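Local coordinates for protein PaiA Acetyltransferase (Thermoplasma acidophilum, PDB 3K9U) that transfers an acetyl group from acetyl-CoA to polyamines such as spermidine, protecting the cell against polyamine toxicity, at residues 15-20 with 45-50; 73-78 with 92-97; 6-11 with 63-68; 124-129 with 152-157. All coordinates share one frame; numbering follows the deposited sequence.

Contact 1 (15-20 with 45-50); sequences TLIEVA and YSKEKL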
# COMPACT_ATOMS: atom_id res chain seq x y z
N THR A 15 -13.02 -15.75 3.03
CA THR A 15 -12.44 -14.45 2.72
C THR A 15 -11.31 -14.15 3.73
O THR A 15 -10.26 -13.61 3.37
CB THR A 15 -13.52 -13.33 2.61
OG1 THR A 15 -14.21 -13.20 3.85
CG2 THR A 15 -14.56 -13.66 1.54
N LEU A 16 -11.49 -14.60 4.97
CA LEU A 16 -10.43 -14.48 5.99
C LEU A 16 -9.11 -15.18 5.58
O LEU A 16 -8.01 -14.59 5.71
CB LEU A 16 -10.93 -14.98 7.33
CG LEU A 16 -10.04 -14.74 8.57
CD1 LEU A 16 -9.99 -13.30 8.95
CD2 LEU A 16 -10.60 -15.54 9.73
N ILE A 17 -9.21 -16.37 5.00
CA ILE A 17 -8.02 -17.07 4.49
C ILE A 17 -7.33 -16.26 3.39
O ILE A 17 -6.11 -16.17 3.37
CB ILE A 17 -8.35 -18.45 3.99
CG1 ILE A 17 -8.89 -19.33 5.13
CG2 ILE A 17 -7.12 -19.16 3.32
CD1 ILE A 17 -9.49 -20.65 4.59
N GLU A 18 -8.11 -15.62 2.52
CA GLU A 18 -7.51 -14.86 1.42
C GLU A 18 -6.84 -13.57 1.87
O GLU A 18 -5.78 -13.24 1.38
CB GLU A 18 -8.52 -14.58 0.32
CG GLU A 18 -8.95 -15.82 -0.50
CD GLU A 18 -7.89 -16.94 -0.58
OE1 GLU A 18 -6.75 -16.67 -1.04
OE2 GLU A 18 -8.21 -18.09 -0.17
N VAL A 19 -7.46 -12.85 2.79
CA VAL A 19 -6.85 -11.69 3.39
C VAL A 19 -5.49 -12.06 4.04
O VAL A 19 -4.43 -11.46 3.71
CB VAL A 19 -7.81 -11.11 4.47
CG1 VAL A 19 -7.13 -10.05 5.30
CG2 VAL A 19 -9.10 -10.56 3.81
N ALA A 20 -5.52 -13.04 4.94
CA ALA A 20 -4.32 -13.55 5.59
C ALA A 20 -3.29 -13.90 4.55
O ALA A 20 -2.12 -13.46 4.63
CB ALA A 20 -4.65 -14.78 6.39
N TYR A 45 -3.83 -21.30 8.66
CA TYR A 45 -5.07 -20.81 8.07
C TYR A 45 -5.87 -21.88 7.29
O TYR A 45 -6.63 -21.56 6.40
CB TYR A 45 -4.79 -19.54 7.24
CG TYR A 45 -4.39 -18.35 8.11
CD1 TYR A 45 -5.36 -17.51 8.65
CD2 TYR A 45 -3.06 -18.09 8.41
CE1 TYR A 45 -5.01 -16.42 9.48
CE2 TYR A 45 -2.70 -17.02 9.24
CZ TYR A 45 -3.69 -16.18 9.77
OH TYR A 45 -3.35 -15.11 10.60
N SER A 46 -5.75 -23.15 7.65
CA SER A 46 -6.66 -24.16 7.15
C SER A 46 -8.10 -23.81 7.54
O SER A 46 -8.34 -23.20 8.58
CB SER A 46 -6.31 -25.53 7.73
OG SER A 46 -6.77 -25.60 9.07
N LYS A 47 -9.06 -24.23 6.70
CA LYS A 47 -10.48 -24.13 7.03
C LYS A 47 -10.81 -24.67 8.45
O LYS A 47 -11.51 -24.02 9.22
CB LYS A 47 -11.34 -24.89 6.01
CG LYS A 47 -11.45 -24.15 4.66
CD LYS A 47 -12.42 -24.83 3.67
CE LYS A 47 -12.69 -23.95 2.44
NZ LYS A 47 -11.64 -24.02 1.35
N GLU A 48 -10.31 -25.85 8.79
CA GLU A 48 -10.76 -26.49 10.02
C GLU A 48 -10.24 -25.71 11.24
O GLU A 48 -11.00 -25.42 12.16
CB GLU A 48 -10.32 -27.94 10.08
CG GLU A 48 -11.06 -28.85 9.14
CD GLU A 48 -10.79 -28.53 7.68
OE1 GLU A 48 -9.66 -28.12 7.36
OE2 GLU A 48 -11.71 -28.69 6.86
N LYS A 49 -8.97 -25.35 11.20
CA LYS A 49 -8.33 -24.67 12.31
C LYS A 49 -8.96 -23.30 12.54
O LYS A 49 -9.29 -22.97 13.69
CB LYS A 49 -6.83 -24.54 12.07
CG LYS A 49 -6.04 -23.99 13.28
CD LYS A 49 -4.50 -24.27 13.13
CE LYS A 49 -3.87 -24.73 14.47
NZ LYS A 49 -4.44 -26.03 15.06
N LEU A 50 -9.14 -22.51 11.47
CA LEU A 50 -9.80 -21.19 11.62
C LEU A 50 -11.26 -21.27 12.11
O LEU A 50 -11.69 -20.46 12.94
CB LEU A 50 -9.81 -20.40 10.31
CG LEU A 50 -8.52 -19.71 9.92
CD1 LEU A 50 -8.76 -19.00 8.58
CD2 LEU A 50 -8.03 -18.73 11.06
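Helix 13-27 of the GNAT fold meets the turn that starts helix 47-59 through Ile17, Ala20 and Leu16 on one side and Tyr45 and Leu50 on the other. Ile17 has the most surface buried by the contact. Ile17 CG1, anti to the carbonyl carbon (chi1 -63°), lies 3.4 Å from Tyr45 O; Ile17 CD1 also approaches that oxygen. The pair Ile17 CG1 and Leu50 CD1, at 3.5 Å, is tighter than usual for two carbons; Leu16 CD2 reaches that same Leu50 CD1 at 4.1 Å. Helix 34-44 ends just before Tyr45, and the next helix begins at once: Ser46 is its N-cap, Ser46 OG accepting from Lys49 N at 3.1 Å. Leu16 of helix 13-27 and the Tyr45 ring pack on strand 73-83 of the central sheet, Leu16 against Leu74 and Phe77, Tyr45 against Phe77. Ala20 CB sits over one face of the Tyr45 ring, 3.6 Å from its centroid and 16° off the normal, a CH-pi contact displaced toward the CD1-CE1 rim. Beyond the ring, Tyr45 OH is hydrogen-bonded to Arg91.

Contact 2 (73-78 with 92-97); sequences TLIGFI and LYLKPE. With ACO (acetyl coenzyme *a), chain G.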
# COMPACT_ATOMS: atom_id res chain seq x y z
N THR A 73 -17.11 -5.95 2.42
CA THR A 73 -16.10 -6.94 2.04
C THR A 73 -15.08 -6.99 3.18
O THR A 73 -14.57 -5.95 3.58
CB THR A 73 -15.42 -6.55 0.71
OG1 THR A 73 -16.43 -6.36 -0.31
CG2 THR A 73 -14.41 -7.62 0.27
N LEU A 74 -14.81 -8.18 3.71
CA LEU A 74 -13.78 -8.36 4.75
C LEU A 74 -12.40 -8.03 4.18
O LEU A 74 -11.95 -8.67 3.24
CB LEU A 74 -13.78 -9.81 5.31
CG LEU A 74 -12.80 -10.03 6.48
CD1 LEU A 74 -13.30 -9.35 7.76
CD2 LEU A 74 -12.58 -11.50 6.75
N ILE A 75 -11.70 -7.03 4.75
CA ILE A 75 -10.36 -6.73 4.26
C ILE A 75 -9.25 -6.75 5.32
O ILE A 75 -8.12 -6.36 5.05
CB ILE A 75 -10.31 -5.42 3.48
CG1 ILE A 75 -10.88 -4.22 4.28
CG2 ILE A 75 -11.07 -5.57 2.11
CD1 ILE A 75 -10.04 -3.73 5.53
N GLY A 76 -9.57 -7.16 6.55
CA GLY A 76 -8.57 -7.19 7.63
C GLY A 76 -9.18 -7.78 8.88
O GLY A 76 -10.41 -7.95 8.97
N PHE A 77 -8.33 -8.12 9.85
CA PHE A 77 -8.84 -8.64 11.12
C PHE A 77 -7.84 -8.46 12.24
O PHE A 77 -6.70 -8.20 11.99
CB PHE A 77 -9.16 -10.13 10.98
CG PHE A 77 -7.96 -10.97 10.59
CD1 PHE A 77 -7.61 -11.15 9.25
CD2 PHE A 77 -7.16 -11.54 11.55
CE1 PHE A 77 -6.50 -11.92 8.88
CE2 PHE A 77 -6.05 -12.31 11.19
CZ PHE A 77 -5.72 -12.50 9.84
N ILE A 78 -8.29 -8.65 13.47
CA ILE A 78 -7.44 -8.54 14.63
C ILE A 78 -7.83 -9.63 15.61
O ILE A 78 -9.01 -9.98 15.71
CB ILE A 78 -7.55 -7.14 15.27
CG1 ILE A 78 -6.40 -6.91 16.25
CG2 ILE A 78 -8.93 -6.95 15.94
CD1 ILE A 78 -6.37 -5.51 16.96
N LEU A 92 -2.79 -9.10 13.59
CA LEU A 92 -3.41 -7.94 12.95
C LEU A 92 -2.90 -7.79 11.54
O LEU A 92 -1.74 -7.44 11.33
CB LEU A 92 -3.10 -6.66 13.74
CG LEU A 92 -3.56 -5.32 13.20
CD1 LEU A 92 -5.01 -5.36 12.97
CD2 LEU A 92 -3.21 -4.21 14.19
N TYR A 93 -3.79 -8.04 10.59
CA TYR A 93 -3.42 -8.10 9.18
C TYR A 93 -4.53 -7.49 8.32
O TYR A 93 -5.69 -7.82 8.51
CB TYR A 93 -3.17 -9.56 8.75
CG TYR A 93 -1.94 -10.17 9.37
CD1 TYR A 93 -0.68 -9.94 8.84
CD2 TYR A 93 -2.03 -10.95 10.53
CE1 TYR A 93 0.45 -10.47 9.42
CE2 TYR A 93 -0.90 -11.49 11.11
CZ TYR A 93 0.33 -11.26 10.55
OH TYR A 93 1.46 -11.78 11.12
N LEU A 94 -4.14 -6.62 7.39
CA LEU A 94 -5.02 -6.08 6.36
C LEU A 94 -4.53 -6.53 4.99
O LEU A 94 -3.31 -6.78 4.81
CB LEU A 94 -4.96 -4.57 6.35
CG LEU A 94 -5.18 -3.86 7.68
CD1 LEU A 94 -5.08 -2.29 7.52
CD2 LEU A 94 -6.52 -4.30 8.27
N LYS A 95 -5.44 -6.55 4.01
CA LYS A 95 -5.08 -6.59 2.60
C LYS A 95 -4.14 -5.43 2.31
O LYS A 95 -4.42 -4.30 2.72
CB LYS A 95 -6.29 -6.45 1.69
CG LYS A 95 -7.07 -7.70 1.42
CD LYS A 95 -8.12 -7.49 0.25
CE LYS A 95 -7.59 -7.74 -1.22
NZ LYS A 95 -7.34 -6.49 -2.08
N PRO A 96 -3.05 -5.69 1.57
CA PRO A 96 -2.03 -4.65 1.35
C PRO A 96 -2.56 -3.35 0.78
O PRO A 96 -2.11 -2.26 1.18
CB PRO A 96 -1.06 -5.30 0.38
CG PRO A 96 -1.22 -6.80 0.69
CD PRO A 96 -2.64 -7.01 1.04
N GLU A 97 -3.52 -3.45 -0.12
CA GLU A 97 -4.02 -2.25 -0.79
C GLU A 97 -4.97 -1.43 0.10
O GLU A 97 -5.36 -0.34 -0.30
CB GLU A 97 -4.61 -2.55 -2.21
CG GLU A 97 -5.41 -3.83 -2.35
CD GLU A 97 -4.52 -5.07 -2.62
OE1 GLU A 97 -3.95 -5.17 -3.75
OE2 GLU A 97 -4.40 -5.94 -1.72
N1A ACO G . 3.90 0.96 3.80
C2A ACO G . 4.74 1.36 4.79
N3A ACO G . 4.31 1.65 6.03
C4A ACO G . 3.02 1.53 6.37
C5A ACO G . 2.08 1.10 5.34
C6A ACO G . 2.60 0.80 3.99
N6A ACO G . 1.80 0.40 2.98
N7A ACO G . 0.89 1.06 5.89
C8A ACO G . 1.03 1.45 7.17
N9A ACO G . 2.31 1.71 7.48
C1B ACO G . 2.76 2.18 8.83
C2B ACO G . 3.55 3.50 8.81
O2B ACO G . 4.44 3.60 9.95
C3B ACO G . 2.49 4.56 8.91
O3B ACO G . 3.02 5.79 9.45
P3B ACO G . 3.50 6.92 8.37
O7A ACO G . 2.22 7.51 7.95
O8A ACO G . 4.23 6.13 7.30
O9A ACO G . 4.39 7.77 9.27
C4B ACO G . 1.40 3.90 9.72
O4B ACO G . 1.63 2.49 9.65
C5B ACO G . 0.00 4.20 9.21
O5B ACO G . -0.99 3.95 10.22
P1A ACO G . -2.39 3.23 9.85
O1A ACO G . -2.96 3.82 8.56
O2A ACO G . -3.27 3.19 11.07
O3A ACO G . -1.83 1.74 9.55
P2A ACO G . -2.71 0.59 8.82
O4A ACO G . -2.00 0.26 7.53
O5A ACO G . -4.19 0.95 8.83
O6A ACO G . -2.53 -0.64 9.82
CBP ACO G . -1.03 -2.49 9.88
CCP ACO G . -1.25 -1.04 10.28
CDP ACO G . 0.30 -2.97 10.43
CEP ACO G . -2.15 -3.31 10.52
CAP ACO G . -1.08 -2.64 8.34
OAP ACO G . -0.15 -1.77 7.69
C9P ACO G . -0.84 -4.05 7.87
O9P ACO G . -1.75 -4.85 7.88
N8P ACO G . 0.38 -4.33 7.48
C7P ACO G . 0.82 -5.65 7.07
C6P ACO G . 0.68 -6.73 8.13
C5P ACO G . 1.42 -6.46 9.42
O5P ACO G . 2.56 -6.02 9.45
N4P ACO G . 0.77 -6.79 10.54
C3P ACO G . 1.40 -6.71 11.86
C2P ACO G . 2.04 -8.05 12.21
S1P ACO G . 2.58 -8.12 13.89
C ACO G . 1.29 -8.85 14.71
O ACO G . 0.35 -9.28 14.05
CH3 ACO G . 1.30 -9.00 16.21
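Tyr93 and Phe77 form a hydrogen-bonded antiparallel pair between strands 73-83 and 86-94, and the Tyr93 side chain leads from this hairpin to the cofactor. Tyr93 CB touches Phe77 CZ at 4.0 Å. CG lies anti to the carbonyl carbon (chi1 -68°), and the two sides of the ring then meet different partners: Tyr93 CD2 still reaches Phe77 CZ, whereas Tyr93 CD1 is 3.6 Å from C6P of acetyl-CoA. CE1 follows the pantetheine toward N4P, Tyr93 CZ lies 4.0 Å from C2P, the carbon bonded to the sulfur of acetyl-CoA, and at the tip OH is hydrogen-bonded to Tyr28 OH. The backbone pairing is regular here, with Phe77 N to Tyr93 O at 3.0 Å. Lys95 N donates almost straight (169°) to Ile75 O at 2.9 Å; on the other side of this strand Ile75 and Gly76 form a classic bulge opposite Ala68 of strand 63-70. On the opposite face from Tyr93, Leu94 CD2 rests against Gly76 CA. As is usual in GNAT enzymes, the pantetheine arm imitates another strand beside 86-94: N4P donates to Leu92 O at 2.7 Å, and Leu94 N donates to O9P at 3.0 Å. Leu92 N also makes a weak, bent bond (135°) to the acetyl oxygen O at 3.2 Å, an interaction that could modestly polarise the thioester carbonyl and help to orient it for attack by the amine.

Contact 3 (6-11 with 63-68); sequences RKLSIE and ILFLGA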
# COMPACT_ATOMS: atom_id res chain seq x y z
N ARG A 6 -16.69 -5.65 13.36
CA ARG A 6 -17.55 -6.54 14.13
C ARG A 6 -16.96 -7.91 14.27
O ARG A 6 -16.05 -8.29 13.54
CB ARG A 6 -18.94 -6.65 13.48
CG ARG A 6 -18.94 -7.11 12.03
CD ARG A 6 -20.36 -7.58 11.59
NE ARG A 6 -20.27 -8.17 10.25
CZ ARG A 6 -20.23 -7.47 9.12
NH1 ARG A 6 -20.11 -8.10 7.95
NH2 ARG A 6 -20.32 -6.14 9.15
N LYS A 7 -17.52 -8.67 15.21
CA LYS A 7 -17.08 -10.04 15.45
C LYS A 7 -17.17 -10.87 14.17
O LYS A 7 -18.11 -10.74 13.37
CB LYS A 7 -17.90 -10.68 16.57
CG LYS A 7 -17.61 -10.05 17.97
CD LYS A 7 -18.37 -10.75 19.10
CE LYS A 7 -17.97 -10.12 20.46
NZ LYS A 7 -17.95 -11.07 21.64
N LEU A 8 -16.14 -11.68 13.95
CA LEU A 8 -16.12 -12.57 12.81
C LEU A 8 -17.07 -13.72 13.05
O LEU A 8 -17.36 -14.05 14.20
CB LEU A 8 -14.71 -13.09 12.58
CG LEU A 8 -13.79 -11.97 12.10
CD1 LEU A 8 -12.34 -12.32 12.39
CD2 LEU A 8 -14.04 -11.71 10.64
N SER A 9 -17.57 -14.30 11.97
CA SER A 9 -18.49 -15.41 12.07
C SER A 9 -18.08 -16.39 10.99
O SER A 9 -17.18 -16.09 10.18
CB SER A 9 -19.95 -14.95 11.90
OG SER A 9 -20.25 -14.75 10.53
N ILE A 10 -18.72 -17.57 10.99
CA ILE A 10 -18.21 -18.65 10.14
C ILE A 10 -18.36 -18.33 8.64
O ILE A 10 -17.60 -18.83 7.81
CB ILE A 10 -18.80 -20.05 10.49
CG1 ILE A 10 -20.10 -20.33 9.74
CG2 ILE A 10 -19.00 -20.24 12.01
CD1 ILE A 10 -20.68 -21.67 10.13
N GLU A 11 -19.32 -17.48 8.28
CA GLU A 11 -19.45 -17.04 6.88
C GLU A 11 -18.26 -16.19 6.42
O GLU A 11 -18.05 -16.03 5.22
CB GLU A 11 -20.76 -16.28 6.64
CG GLU A 11 -21.21 -15.42 7.80
CD GLU A 11 -22.20 -14.34 7.41
OE1 GLU A 11 -23.11 -14.59 6.59
OE2 GLU A 11 -22.05 -13.22 7.97
N ILE A 63 -11.73 -13.66 24.36
CA ILE A 63 -11.11 -13.70 23.03
C ILE A 63 -11.81 -12.71 22.09
O ILE A 63 -13.00 -12.85 21.79
CB ILE A 63 -11.14 -15.11 22.43
CG1 ILE A 63 -10.26 -16.06 23.25
CG2 ILE A 63 -10.65 -15.09 20.96
CD1 ILE A 63 -10.58 -17.53 22.96
N LEU A 64 -11.06 -11.72 21.62
CA LEU A 64 -11.57 -10.74 20.68
C LEU A 64 -11.04 -11.08 19.31
O LEU A 64 -9.82 -11.08 19.11
CB LEU A 64 -11.10 -9.34 21.03
CG LEU A 64 -11.57 -8.66 22.32
CD1 LEU A 64 -11.37 -9.55 23.53
CD2 LEU A 64 -10.78 -7.33 22.50
N PHE A 65 -11.95 -11.32 18.37
CA PHE A 65 -11.57 -11.70 17.02
C PHE A 65 -12.51 -10.93 16.09
O PHE A 65 -13.67 -11.31 15.87
CB PHE A 65 -11.69 -13.23 16.90
CG PHE A 65 -10.89 -13.87 15.76
CD1 PHE A 65 -9.83 -13.23 15.13
CD2 PHE A 65 -11.18 -15.16 15.37
CE1 PHE A 65 -9.13 -13.86 14.11
CE2 PHE A 65 -10.48 -15.81 14.37
CZ PHE A 65 -9.45 -15.17 13.73
N LEU A 66 -11.99 -9.81 15.58
CA LEU A 66 -12.79 -8.83 14.84
C LEU A 66 -12.31 -8.70 13.41
O LEU A 66 -11.13 -8.84 13.14
CB LEU A 66 -12.70 -7.46 15.51
CG LEU A 66 -12.83 -7.35 17.02
CD1 LEU A 66 -12.53 -5.95 17.51
CD2 LEU A 66 -14.23 -7.76 17.47
N GLY A 67 -13.24 -8.40 12.51
CA GLY A 67 -12.97 -8.11 11.11
C GLY A 67 -13.26 -6.66 10.77
O GLY A 67 -14.14 -6.02 11.38
N ALA A 68 -12.48 -6.12 9.82
CA ALA A 68 -12.75 -4.83 9.22
C ALA A 68 -13.41 -5.07 7.86
O ALA A 68 -12.85 -5.74 6.99
CB ALA A 68 -11.43 -4.00 9.07
O HOH W 1 -15.46 -12.93 21.87
O HOH W 2 -15.64 -13.25 17.01
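Leu8 leans on Gly67 and Phe65, and these three residues have the largest buried areas where strand 3-7, an outermost strand of the sheet within this chain, pairs with strand 63-70. Leu8 CG, anti to the carbonyl carbon (chi1 -69°), comes 3.6 Å from Gly67 N, and one methyl, Leu8 CD2, settles 3.8 Å from Gly67 CA. The other methyl turns to the aromatic neighbour: Leu8 CD1 stands 3.9 Å from the centroid of the Phe65 ring and 13° off the normal, a CH-pi contact over the face, offset toward Phe65 CD1. Gly67 also carries the backbone pairing. Gly67 N donates to Arg6 O at 3.0 Å, nearly straight at the hydrogen (176°), and Gly67 O accepts from Arg6 N at 3.2 Å, which makes Arg6 and Gly67 a hydrogen-bonded antiparallel pair. Just past the end of strand 3-7, Leu8 N still reaches Phe65 O at 3.2 Å, while Leu8 O is bonded to Gln58 of helix 47-59. Chemically, then, the junction combines two kinds of interaction: backbone amides and carbonyls set the register, and the apolar Leu8 side chain covers both a glycine backbone and a ring face, meeting Leu74 of strand 73-83 as well.

Contact 4 (124-129 with 152-157); sequences RLYVHR and DFIMEK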
# COMPACT_ATOMS: atom_id res chain seq x y z
N ARG A 124 0.46 -6.74 25.40
CA ARG A 124 1.76 -7.06 24.81
C ARG A 124 1.61 -7.69 23.46
O ARG A 124 0.54 -8.16 23.10
CB ARG A 124 2.61 -7.96 25.74
CG ARG A 124 1.93 -9.21 26.25
CD ARG A 124 2.65 -9.82 27.47
NE ARG A 124 3.57 -10.89 27.06
CZ ARG A 124 4.89 -10.76 26.95
NH1 ARG A 124 5.50 -9.61 27.24
NH2 ARG A 124 5.62 -11.81 26.55
N LEU A 125 2.69 -7.67 22.68
CA LEU A 125 2.67 -8.25 21.36
C LEU A 125 4.07 -8.62 20.91
O LEU A 125 5.05 -8.06 21.41
CB LEU A 125 2.02 -7.27 20.37
CG LEU A 125 2.74 -5.95 20.06
CD1 LEU A 125 3.83 -6.14 18.97
CD2 LEU A 125 1.78 -4.84 19.67
N TYR A 126 4.16 -9.57 19.97
CA TYR A 126 5.42 -9.89 19.31
C TYR A 126 5.31 -9.42 17.86
O TYR A 126 4.32 -9.69 17.18
CB TYR A 126 5.67 -11.42 19.34
CG TYR A 126 5.88 -12.04 20.72
CD1 TYR A 126 7.05 -12.74 21.04
CD2 TYR A 126 4.91 -11.94 21.69
CE1 TYR A 126 7.24 -13.32 22.31
CE2 TYR A 126 5.08 -12.52 22.95
CZ TYR A 126 6.25 -13.20 23.27
OH TYR A 126 6.37 -13.73 24.54
N VAL A 127 6.31 -8.70 17.39
CA VAL A 127 6.43 -8.31 15.99
C VAL A 127 7.86 -8.65 15.52
O VAL A 127 8.86 -8.49 16.27
CB VAL A 127 6.15 -6.80 15.82
CG1 VAL A 127 7.06 -5.97 16.70
CG2 VAL A 127 6.25 -6.35 14.33
N HIS A 128 7.96 -9.17 14.31
CA HIS A 128 9.27 -9.47 13.72
C HIS A 128 10.04 -8.14 13.54
O HIS A 128 9.50 -7.16 13.05
CB HIS A 128 9.11 -10.16 12.35
CG HIS A 128 10.35 -10.84 11.86
ND1 HIS A 128 11.46 -10.14 11.44
CD2 HIS A 128 10.64 -12.15 11.68
CE1 HIS A 128 12.39 -10.99 11.05
NE2 HIS A 128 11.92 -12.22 11.19
N ARG A 129 11.30 -8.15 13.93
CA ARG A 129 12.15 -6.96 13.87
C ARG A 129 12.37 -6.40 12.47
O ARG A 129 12.62 -5.23 12.34
CB ARG A 129 13.50 -7.27 14.51
CG ARG A 129 14.41 -8.17 13.66
CD ARG A 129 15.20 -9.15 14.53
NE ARG A 129 16.29 -8.53 15.26
CZ ARG A 129 16.67 -8.85 16.50
NH1 ARG A 129 17.70 -8.20 17.06
NH2 ARG A 129 16.04 -9.80 17.20
N ASP A 152 11.95 -11.74 16.94
CA ASP A 152 10.94 -10.77 17.32
C ASP A 152 11.37 -9.73 18.37
O ASP A 152 12.25 -9.97 19.21
CB ASP A 152 9.76 -11.48 17.95
CG ASP A 152 9.10 -12.48 17.04
OD1 ASP A 152 9.26 -12.40 15.81
OD2 ASP A 152 8.39 -13.35 17.59
N PHE A 153 10.68 -8.60 18.33
CA PHE A 153 10.67 -7.64 19.41
C PHE A 153 9.38 -7.81 20.22
O PHE A 153 8.29 -7.93 19.66
CB PHE A 153 10.64 -6.21 18.86
CG PHE A 153 11.92 -5.72 18.29
CD1 PHE A 153 11.91 -4.91 17.17
CD2 PHE A 153 13.13 -6.01 18.88
CE1 PHE A 153 13.08 -4.41 16.63
CE2 PHE A 153 14.30 -5.54 18.33
CZ PHE A 153 14.27 -4.74 17.20
N ILE A 154 9.51 -7.74 21.54
CA ILE A 154 8.35 -7.81 22.41
C ILE A 154 7.98 -6.36 22.75
O ILE A 154 8.82 -5.61 23.24
CB ILE A 154 8.66 -8.62 23.71
CG1 ILE A 154 8.98 -10.08 23.37
CG2 ILE A 154 7.49 -8.54 24.71
CD1 ILE A 154 9.56 -10.89 24.54
N MET A 155 6.75 -5.96 22.46
CA MET A 155 6.32 -4.60 22.77
C MET A 155 5.18 -4.59 23.77
O MET A 155 4.41 -5.53 23.84
CB MET A 155 5.89 -3.86 21.50
CG MET A 155 6.95 -3.86 20.42
SD MET A 155 6.45 -2.98 18.92
CE MET A 155 6.70 -1.25 19.39
N GLU A 156 5.10 -3.52 24.54
CA GLU A 156 4.09 -3.33 25.55
C GLU A 156 3.54 -1.93 25.50
O GLU A 156 4.26 -0.98 25.20
CB GLU A 156 4.61 -3.64 26.98
CG GLU A 156 5.10 -5.10 27.13
CD GLU A 156 5.58 -5.49 28.55
OE1 GLU A 156 5.11 -4.92 29.58
OE2 GLU A 156 6.44 -6.40 28.62
N LYS A 157 2.27 -1.83 25.86
CA LYS A 157 1.58 -0.57 26.07
C LYS A 157 0.78 -0.70 27.33
O LYS A 157 0.08 -1.72 27.53
CB LYS A 157 0.63 -0.31 24.92
CG LYS A 157 -0.16 1.03 24.98
CD LYS A 157 -1.06 1.18 23.72
CE LYS A 157 -1.79 2.50 23.69
NZ LYS A 157 -2.51 2.69 22.38
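Phe153 N donates to Val127 O at 2.8 Å, the shortest of four backbone bonds joining strands 122-128 and 152-158 in the C-terminal part of the GNAT sheet. The pairing is antiparallel, and Met155 N to Leu125 O at 2.9 Å repeats it two residues on. Leu125, Val127, Phe153 and Met155 share the face covered by helix 132-139, which carries Tyr138, the probable proton donor. On it, Met155 SD lies 3.8 Å from Val127 CG1, and Leu125 CD1 packs beside Met155 CB. The other face bears Tyr126, part of the acetyl-CoA pocket; Ile154 CG1, anti to the carbonyl carbon (chi1 -64°), stands over the Tyr126 ring, 4.1 Å from the centroid, in a CH-pi contact. Asp152 OD2 approaches the edge of the same ring at CD1. Beside Ile154, pointing the same way, Arg124 carries its guanidinium so that Arg124 NH1 lies 3.4 Å from Ile154 CG2. Glu156 OE2 comes to the edge of the Arg124 guanidinium, in its plane, for a long salt bridge of 3.6 Å to Arg124 NH1, with the carboxylate plane turned by 80°. At the other end, Arg129 CB sits over one face of the Phe153 ring, 3.9 Å from its centroid and closest to CE1.

How the contacts relate
From the N terminus, strand 3-7 pairs only after some fifty residues, when strand 63-70 closes contact 3 round a mostly helical loop. Contact 1 lies wholly within that loop, joining helix 13-27 to the start of helix 47-59. Contact 2 follows as the hairpin 73-83/86-94, and contact 4 closes last, around helix 132-139 and strand 144-149; no two loops cross. Contacts 2 and 3 adjoin in the sheet, with Ile75 N 2.8 Å from Ala68 O, and contact 1 packs on both, Leu16 reaching Phe77 and Phe65. Contact 4 stands apart, about 7 Å from contact 2 at the nearest atoms, across the neighbouring strands 86-94 and 122-128 that flank acetyl-CoA.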